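Local coordinates for protein sortase SrtE1 (Streptomyces coelicolor, PDB 5CUW) that links surface proteins covalently to the bacterial cell wall by transpeptidation, recognising Leu-Ala-x-Thr-Gly and, less preferably, Leu-Pro-x-Thr-Gly sorting signals, at residues P36-L42 with P53-G57; H44-L48 with Y104-E109; L108-I114 with V124-A128. The contacts are given in a common frame with arbitrary orientation. Residue numbers count along the deposited sequence, not the author numbering.

Interaction 1 (P36-L42 with P53-G57)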
loop_
_atom_site.group_PDB
_atom_site.type_symbol
_atom_site.label_atom_id
_atom_site.label_comp_id
_atom_site.label_asym_id
_atom_site.label_seq_id
_atom_site.Cartn_x
_atom_site.Cartn_y
_atom_site.Cartn_z
ATOM N N PRO A 36 -3.799 16.831 -0.524
ATOM C CA PRO A 36 -5.050 17.487 -0.912
ATOM C C PRO A 36 -6.235 16.524 -0.925
ATOM O O PRO A 36 -7.347 16.909 -0.565
ATOM C CB PRO A 36 -4.747 17.992 -2.323
ATOM C CG PRO A 36 -3.777 16.992 -2.856
ATOM C CD PRO A 36 -2.919 16.599 -1.683
ATOM N N GLY A 37 -5.987 15.282 -1.331
ATOM C CA GLY A 37 -7.048 14.313 -1.542
ATOM C C GLY A 37 -7.222 14.075 -3.031
ATOM O O GLY A 37 -8.283 13.648 -3.496
ATOM N N GLN A 38 -6.157 14.364 -3.775
ATOM C CA GLN A 38 -6.133 14.238 -5.229
ATOM C C GLN A 38 -5.618 12.864 -5.667
ATOM O O GLN A 38 -4.512 12.467 -5.280
ATOM C CB GLN A 38 -5.260 15.347 -5.819
ATOM C CG GLN A 38 -4.607 15.015 -7.146
ATOM C CD GLN A 38 -3.294 15.749 -7.331
ATOM O OE1 GLN A 38 -2.519 15.903 -6.384
ATOM N NE2 GLN A 38 -3.038 16.213 -8.549
ATOM N N GLY A 39 -6.417 12.149 -6.467
ATOM C CA GLY A 39 -6.059 10.812 -6.933
ATOM C C GLY A 39 -4.973 10.857 -7.990
ATOM O O GLY A 39 -5.127 11.536 -8.992
ATOM N N PHE A 40 -3.866 10.152 -7.778
ATOM C CA PHE A 40 -2.740 10.304 -8.694
ATOM C C PHE A 40 -2.228 9.005 -9.287
ATOM O O PHE A 40 -1.332 9.021 -10.127
ATOM C CB PHE A 40 -1.581 11.032 -8.000
ATOM C CG PHE A 40 -1.013 10.308 -6.822
ATOM C CD1 PHE A 40 -0.011 9.365 -6.984
ATOM C CD2 PHE A 40 -1.456 10.591 -5.539
ATOM C CE1 PHE A 40 0.523 8.714 -5.901
ATOM C CE2 PHE A 40 -0.917 9.943 -4.452
ATOM C CZ PHE A 40 0.068 8.998 -4.630
ATOM N N ALA A 41 -2.776 7.876 -8.859
ATOM C CA ALA A 41 -2.329 6.614 -9.409
ATOM C C ALA A 41 -3.401 5.559 -9.226
ATOM O O ALA A 41 -4.431 5.827 -8.612
ATOM C CB ALA A 41 -1.026 6.177 -8.748
ATOM N N LEU A 42 -3.155 4.372 -9.774
ATOM C CA LEU A 42 -4.047 3.220 -9.594
ATOM C C LEU A 42 -3.275 2.067 -8.950
ATOM O O LEU A 42 -2.161 1.752 -9.370
ATOM C CB LEU A 42 -4.642 2.764 -10.927
ATOM C CG LEU A 42 -5.969 3.361 -11.404
ATOM C CD1 LEU A 42 -6.308 2.813 -12.780
ATOM C CD2 LEU A 42 -7.096 3.052 -10.422
ATOM N N PRO A 53 -8.077 3.573 -6.904
ATOM C CA PRO A 53 -7.227 4.758 -7.046
ATOM C C PRO A 53 -6.490 5.063 -5.751
ATOM O O PRO A 53 -7.005 4.779 -4.663
ATOM C CB PRO A 53 -8.222 5.873 -7.399
ATOM C CG PRO A 53 -9.529 5.147 -7.781
ATOM C CD PRO A 53 -9.511 3.907 -6.947
ATOM N N ILE A 54 -5.292 5.621 -5.879
ATOM C CA ILE A 54 -4.532 6.130 -4.739
ATOM C C ILE A 54 -4.630 7.647 -4.713
ATOM O O ILE A 54 -4.440 8.296 -5.741
ATOM C CB ILE A 54 -3.032 5.728 -4.801
ATOM C CG1 ILE A 54 -2.863 4.223 -5.034
ATOM C CG2 ILE A 54 -2.291 6.187 -3.530
ATOM C CD1 ILE A 54 -1.400 3.802 -5.162
ATOM N N ALA A 55 -4.949 8.217 -3.557
ATOM C CA ALA A 55 -5.004 9.667 -3.440
ATOM C C ALA A 55 -4.008 10.130 -2.387
ATOM O O ALA A 55 -3.532 9.339 -1.591
ATOM C CB ALA A 55 -6.407 10.132 -3.095
ATOM N N GLU A 56 -3.688 11.417 -2.384
ATOM C CA GLU A 56 -2.726 11.943 -1.424
ATOM C C GLU A 56 -3.415 12.165 -0.076
ATOM O O GLU A 56 -4.461 12.804 -0.012
ATOM C CB GLU A 56 -2.111 13.253 -1.947
ATOM C CG GLU A 56 -0.994 13.826 -1.069
ATOM C CD GLU A 56 0.292 13.003 -1.112
ATOM O OE1 GLU A 56 0.233 11.804 -1.456
ATOM O OE2 GLU A 56 1.373 13.554 -0.803
ATOM N N GLY A 57 -2.835 11.635 0.999
ATOM C CA GLY A 57 -3.405 11.816 2.325
ATOM C C GLY A 57 -4.339 10.688 2.716
ATOM O O GLY A 57 -4.837 9.956 1.858
#
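Three backbone hydrogen bonds join P36-L42 to P53-G57 as the two antiparallel arms of the first hairpin of the sortase barrel. E56 N donates to Q38 O (3.2 Å), F40 N to I54 O (2.8 Å) and I54 N to A41 O (2.9 Å). Both polar backbone atoms of I54 are thus satisfied, but by successive residues of the other strand, because F40 and A41 together face I54 in a classic beta bulge. At the bulge the F40 ring leans back over the partner strand, with I54 O over one face and F40 CZ 3.8 Å from I54 CG2. E56 OE1 lies 3.7 Å from F40 CE2 and is hydrogen-bonded to H71 ND1, while E56 CG packs against P36 CD at 3.4 Å. On its other side, strand 50-56 is satisfied by backbone hydrogen bonds, A55 with V69 and H71. Main-chain bonds therefore carry most of the polar pairing, and E56 adds a side-chain link to H71, whose successor in the chain, Y72, is the probable substrate-recognition residue.

Interaction 2 (H44-L48 with Y104-E109)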
loop_
_atom_site.group_PDB
_atom_site.type_symbol
_atom_site.label_atom_id
_atom_site.label_comp_id
_atom_site.label_asym_id
_atom_site.label_seq_id
_atom_site.Cartn_x
_atom_site.Cartn_y
_atom_site.Cartn_z
ATOM N N HIS A 44 -3.187 -1.979 -8.306
ATOM C CA HIS A 44 -3.731 -3.245 -8.793
ATOM C C HIS A 44 -3.229 -4.383 -7.917
ATOM O O HIS A 44 -2.035 -4.495 -7.680
ATOM C CB HIS A 44 -3.323 -3.534 -10.243
ATOM C CG HIS A 44 -3.685 -2.458 -11.222
ATOM N ND1 HIS A 44 -4.727 -2.586 -12.116
ATOM C CD2 HIS A 44 -3.120 -1.252 -11.473
ATOM C CE1 HIS A 44 -4.798 -1.499 -12.864
ATOM N NE2 HIS A 44 -3.836 -0.673 -12.493
ATOM N N ILE A 45 -4.135 -5.232 -7.452
ATOM C CA ILE A 45 -3.728 -6.468 -6.782
ATOM C C ILE A 45 -4.524 -7.590 -7.431
ATOM O O ILE A 45 -5.626 -7.918 -6.985
ATOM C CB ILE A 45 -3.967 -6.429 -5.255
ATOM C CG1 ILE A 45 -3.529 -5.081 -4.676
ATOM C CG2 ILE A 45 -3.203 -7.554 -4.544
ATOM C CD1 ILE A 45 -3.754 -4.963 -3.194
ATOM N N PRO A 46 -3.965 -8.171 -8.507
ATOM C CA PRO A 46 -4.626 -9.170 -9.356
ATOM C C PRO A 46 -5.170 -10.372 -8.589
ATOM O O PRO A 46 -6.228 -10.868 -8.949
ATOM C CB PRO A 46 -3.510 -9.598 -10.315
ATOM C CG PRO A 46 -2.659 -8.388 -10.433
ATOM C CD PRO A 46 -2.657 -7.769 -9.057
ATOM N N LYS A 47 -4.475 -10.835 -7.561
ATOM C CA LYS A 47 -4.957 -12.008 -6.834
ATOM C C LYS A 47 -6.273 -11.714 -6.124
ATOM O O LYS A 47 -7.110 -12.608 -5.950
ATOM C CB LYS A 47 -3.921 -12.485 -5.814
ATOM C CG LYS A 47 -4.291 -13.797 -5.120
ATOM C CD LYS A 47 -3.205 -14.185 -4.139
ATOM C CE LYS A 47 -3.422 -15.555 -3.537
ATOM N NZ LYS A 47 -2.367 -15.831 -2.517
ATOM N N LEU A 48 -6.448 -10.460 -5.718
ATOM C CA LEU A 48 -7.604 -10.048 -4.932
ATOM C C LEU A 48 -8.694 -9.380 -5.786
ATOM O O LEU A 48 -9.705 -8.931 -5.251
ATOM C CB LEU A 48 -7.154 -9.095 -3.814
ATOM C CG LEU A 48 -5.926 -9.513 -2.996
ATOM C CD1 LEU A 48 -5.666 -8.543 -1.844
ATOM C CD2 LEU A 48 -6.070 -10.929 -2.477
ATOM N N TYR A 104 -8.999 -8.409 1.965
ATOM C CA TYR A 104 -8.332 -9.719 1.935
ATOM C C TYR A 104 -6.817 -9.658 1.696
ATOM O O TYR A 104 -6.244 -10.587 1.123
ATOM C CB TYR A 104 -8.972 -10.604 0.875
ATOM C CG TYR A 104 -10.432 -10.903 1.149
ATOM C CD1 TYR A 104 -10.804 -11.787 2.156
ATOM C CD2 TYR A 104 -11.432 -10.286 0.412
ATOM C CE1 TYR A 104 -12.145 -12.061 2.408
ATOM C CE2 TYR A 104 -12.770 -10.546 0.656
ATOM C CZ TYR A 104 -13.119 -11.432 1.653
ATOM O OH TYR A 104 -14.448 -11.677 1.885
ATOM N N ILE A 105 -6.157 -8.588 2.128
ATOM C CA ILE A 105 -4.712 -8.522 1.911
ATOM C C ILE A 105 -3.987 -9.572 2.757
ATOM O O ILE A 105 -2.832 -9.874 2.498
ATOM C CB ILE A 105 -4.109 -7.106 2.191
ATOM C CG1 ILE A 105 -4.242 -6.692 3.661
ATOM C CG2 ILE A 105 -4.736 -6.064 1.251
ATOM C CD1 ILE A 105 -3.440 -5.382 4.011
ATOM N N ASN A 106 -4.675 -10.175 3.729
ATOM C CA ASN A 106 -4.062 -11.259 4.484
ATOM C C ASN A 106 -4.061 -12.567 3.702
ATOM O O ASN A 106 -3.578 -13.574 4.199
ATOM C CB ASN A 106 -4.762 -11.461 5.831
ATOM C CG ASN A 106 -6.231 -11.800 5.688
ATOM O OD1 ASN A 106 -6.874 -11.459 4.695
ATOM N ND2 ASN A 106 -6.776 -12.467 6.695
ATOM N N LYS A 107 -4.587 -12.547 2.478
ATOM C CA LYS A 107 -4.554 -13.745 1.638
ATOM C C LYS A 107 -3.388 -13.693 0.650
ATOM O O LYS A 107 -3.148 -14.634 -0.109
ATOM C CB LYS A 107 -5.875 -13.924 0.900
ATOM C CG LYS A 107 -7.043 -14.242 1.818
ATOM C CD LYS A 107 -6.731 -15.446 2.699
ATOM C CE LYS A 107 -7.907 -15.813 3.602
ATOM N NZ LYS A 107 -7.517 -16.788 4.669
ATOM N N LEU A 108 -2.655 -12.591 0.672
ATOM C CA LEU A 108 -1.439 -12.478 -0.122
ATOM C C LEU A 108 -0.343 -13.408 0.403
ATOM O O LEU A 108 -0.166 -13.546 1.608
ATOM C CB LEU A 108 -0.945 -11.040 -0.118
ATOM C CG LEU A 108 -1.892 -10.116 -0.880
ATOM C CD1 LEU A 108 -1.396 -8.681 -0.871
ATOM C CD2 LEU A 108 -2.064 -10.637 -2.299
ATOM N N GLU A 109 0.386 -14.024 -0.522
ATOM C CA GLU A 109 1.491 -14.918 -0.209
ATOM C C GLU A 109 2.758 -14.379 -0.852
ATOM O O GLU A 109 2.676 -13.647 -1.832
ATOM C CB GLU A 109 1.191 -16.327 -0.714
ATOM C CG GLU A 109 0.024 -16.978 -0.006
ATOM C CD GLU A 109 -0.326 -18.332 -0.587
ATOM O OE1 GLU A 109 -0.008 -18.577 -1.771
ATOM O OE2 GLU A 109 -0.921 -19.147 0.147
#
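K47 holds the most telling conformation here: all four chi angles are t, so the extended chain carries K47 NZ across to K107 O, to which it donates a 2.8 Å hydrogen bond. K47 NZ also forms a salt bridge with D112 OD2 and a long one, 3.7 Å, with E109 OE1. On its way the K47 chain passes L108, K47 CD to L108 CD2 being 4.2 Å. Beneath it, I45, L48 and L108 share the m,t rotamer, and L108 CD2 lies 4.0 Å from both I45 CG2 and L48 CD2. The other methyl of L48, CD1, reaches I105 in the short 3-10 segment, 4.1 Å from I105 CG2. I105 itself, with chi1 p, directs its end away from L48 and into the barrel, against M173 and V175 of strand 171-184. The turn after strand 39-45 thus meets the loop before strand 113-117 over an apolar interior, while at the exposed margin the lysine charge is satisfied by a carbonyl and the D112 carboxylate, with E109 a more distant partner.

Interaction 3 (L108-I114 with V124-A128)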
loop_
_atom_site.group_PDB
_atom_site.type_symbol
_atom_site.label_atom_id
_atom_site.label_comp_id
_atom_site.label_asym_id
_atom_site.label_seq_id
_atom_site.Cartn_x
_atom_site.Cartn_y
_atom_site.Cartn_z
ATOM N N LEU A 108 -2.655 -12.591 0.672
ATOM C CA LEU A 108 -1.439 -12.478 -0.122
ATOM C C LEU A 108 -0.343 -13.408 0.403
ATOM O O LEU A 108 -0.166 -13.546 1.608
ATOM C CB LEU A 108 -0.945 -11.040 -0.118
ATOM C CG LEU A 108 -1.892 -10.116 -0.880
ATOM C CD1 LEU A 108 -1.396 -8.681 -0.871
ATOM C CD2 LEU A 108 -2.064 -10.637 -2.299
ATOM N N GLU A 109 0.386 -14.024 -0.522
ATOM C CA GLU A 109 1.491 -14.918 -0.209
ATOM C C GLU A 109 2.758 -14.379 -0.852
ATOM O O GLU A 109 2.676 -13.647 -1.832
ATOM C CB GLU A 109 1.191 -16.327 -0.714
ATOM C CG GLU A 109 0.024 -16.978 -0.006
ATOM C CD GLU A 109 -0.326 -18.332 -0.587
ATOM O OE1 GLU A 109 -0.008 -18.577 -1.771
ATOM O OE2 GLU A 109 -0.921 -19.147 0.147
ATOM N N PRO A 110 3.932 -14.743 -0.310
ATOM C CA PRO A 110 5.195 -14.234 -0.855
ATOM C C PRO A 110 5.305 -14.419 -2.364
ATOM O O PRO A 110 5.141 -15.523 -2.861
ATOM C CB PRO A 110 6.243 -15.072 -0.120
ATOM C CG PRO A 110 5.621 -15.320 1.205
ATOM C CD PRO A 110 4.156 -15.569 0.889
ATOM N N GLY A 111 5.571 -13.338 -3.084
ATOM C CA GLY A 111 5.662 -13.415 -4.527
ATOM C C GLY A 111 4.451 -12.862 -5.261
ATOM O O GLY A 111 4.542 -12.564 -6.456
ATOM N N ASP A 112 3.324 -12.717 -4.564
ATOM C CA ASP A 112 2.113 -12.174 -5.195
ATOM C C ASP A 112 2.306 -10.707 -5.563
ATOM O O ASP A 112 2.676 -9.883 -4.726
ATOM C CB ASP A 112 0.889 -12.322 -4.289
ATOM C CG ASP A 112 0.445 -13.768 -4.133
ATOM O OD1 ASP A 112 0.826 -14.613 -4.969
ATOM O OD2 ASP A 112 -0.294 -14.060 -3.172
ATOM N N PRO A 113 2.059 -10.373 -6.829
ATOM C CA PRO A 113 2.303 -9.001 -7.305
ATOM C C PRO A 113 1.309 -7.953 -6.816
ATOM O O PRO A 113 0.108 -8.211 -6.667
ATOM C CB PRO A 113 2.210 -9.143 -8.823
ATOM C CG PRO A 113 1.347 -10.350 -9.037
ATOM C CD PRO A 113 1.692 -11.289 -7.918
ATOM N N ILE A 114 1.844 -6.759 -6.581
ATOM C CA ILE A 114 1.089 -5.571 -6.222
ATOM C C ILE A 114 1.587 -4.476 -7.142
ATOM O O ILE A 114 2.771 -4.147 -7.123
ATOM C CB ILE A 114 1.310 -5.174 -4.746
ATOM C CG1 ILE A 114 0.817 -6.285 -3.816
ATOM C CG2 ILE A 114 0.639 -3.853 -4.427
ATOM C CD1 ILE A 114 1.694 -6.470 -2.583
ATOM N N VAL A 124 6.056 -2.560 -10.170
ATOM C CA VAL A 124 5.636 -3.891 -9.735
ATOM C C VAL A 124 6.334 -4.297 -8.448
ATOM O O VAL A 124 7.550 -4.444 -8.425
ATOM C CB VAL A 124 5.919 -4.961 -10.811
ATOM C CG1 VAL A 124 5.515 -6.352 -10.297
ATOM C CG2 VAL A 124 5.177 -4.621 -12.099
ATOM N N TYR A 125 5.554 -4.479 -7.386
ATOM C CA TYR A 125 6.051 -5.023 -6.141
ATOM C C TYR A 125 5.597 -6.461 -5.969
ATOM O O TYR A 125 4.575 -6.873 -6.529
ATOM C CB TYR A 125 5.561 -4.209 -4.943
ATOM C CG TYR A 125 5.931 -2.742 -4.946
ATOM C CD1 TYR A 125 5.160 -1.820 -5.636
ATOM C CD2 TYR A 125 7.010 -2.268 -4.207
ATOM C CE1 TYR A 125 5.470 -0.457 -5.627
ATOM C CE2 TYR A 125 7.331 -0.887 -4.193
ATOM C CZ TYR A 125 6.556 0.002 -4.899
ATOM O OH TYR A 125 6.872 1.362 -4.879
ATOM N N LYS A 126 6.343 -7.219 -5.177
ATOM C CA LYS A 126 5.876 -8.543 -4.759
ATOM C C LYS A 126 5.801 -8.629 -3.237
ATOM O O LYS A 126 6.673 -8.112 -2.526
ATOM C CB LYS A 126 6.782 -9.628 -5.336
ATOM C CG LYS A 126 6.538 -9.803 -6.835
ATOM C CD LYS A 126 7.242 -11.009 -7.426
ATOM C CE LYS A 126 7.021 -11.062 -8.933
ATOM N NZ LYS A 126 7.978 -11.985 -9.601
ATOM N N MET A 127 4.735 -9.256 -2.747
ATOM C CA MET A 127 4.502 -9.414 -1.318
ATOM C C MET A 127 5.683 -10.124 -0.687
ATOM O O MET A 127 6.203 -11.092 -1.245
ATOM C CB MET A 127 3.195 -10.189 -1.070
ATOM C CG MET A 127 2.783 -10.334 0.395
ATOM S SD MET A 127 3.432 -11.806 1.244
ATOM C CE MET A 127 2.823 -11.527 2.904
ATOM N N ALA A 128 6.137 -9.628 0.460
ATOM C CA ALA A 128 7.313 -10.203 1.110
ATOM C C ALA A 128 7.053 -10.607 2.551
ATOM O O ALA A 128 7.565 -11.617 3.017
ATOM C CB ALA A 128 8.481 -9.214 1.057
#
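M127 is the principal bump of this contact, its side chain pushed into the hollow formed where L108-I114 curls through a type II beta turn from E109 to D112. With chi1 t and chi2 m, M127 sets CG 3.8 Å from L108 CB, and M127 SD lies 3.8 Å from P110 CD and 3.4 Å from E109 C. I114 closes the hollow from the strand side, I114 CD1 to M127 CB 4.3 Å. Backbone bonds hold the curl in place, G111 N donating to M127 O (3.0 Å) and M127 N to D112 O (2.9 Å); the D112 side chain adds to this, D112 OD2 accepting from E109 N (2.7 Å) and also pairing with K47. G111, at positive phi, brings G111 O to within 3.3 Å of K126 CD. Further along, I114 and Y125 form an antiparallel hydrogen-bonded pair, I114 N to Y125 O 2.7 Å and Y125 N to I114 O 2.8 Å; the Y125 ring presents its edge to I114 O. This hairpin of strands 113-117 and 121-134 lies between two neighbours in the barrel: strand 171-184, where V175 meets M127 and M179 meets Y125, and strand 39-45, where I45 touches L108 and L43 touches I114.

Overall arrangement
All three contacts belong to one closed beta barrel, the catalytic domain of the sortase, probably extracellular. Strands 39-45 and 113-117 are neighbours, so the hairpins of interactions 1 and 3 adjoin, although the contact centres lie about 22 Å apart on opposite sides of the chain's centre. Interaction 2 starts at the far end of strand 39-45, its centre about 20 Å from that of interaction 1, and the segments of the two alternate along the chain. Interaction 3 comes last, sharing L108 and E109 with interaction 2; their centres are about 8 Å apart, and the K47-D112 salt bridge connects them. Segments some 56 residues apart thus meet where strands 39-45 and 113-117 run side by side, the seam of the barrel.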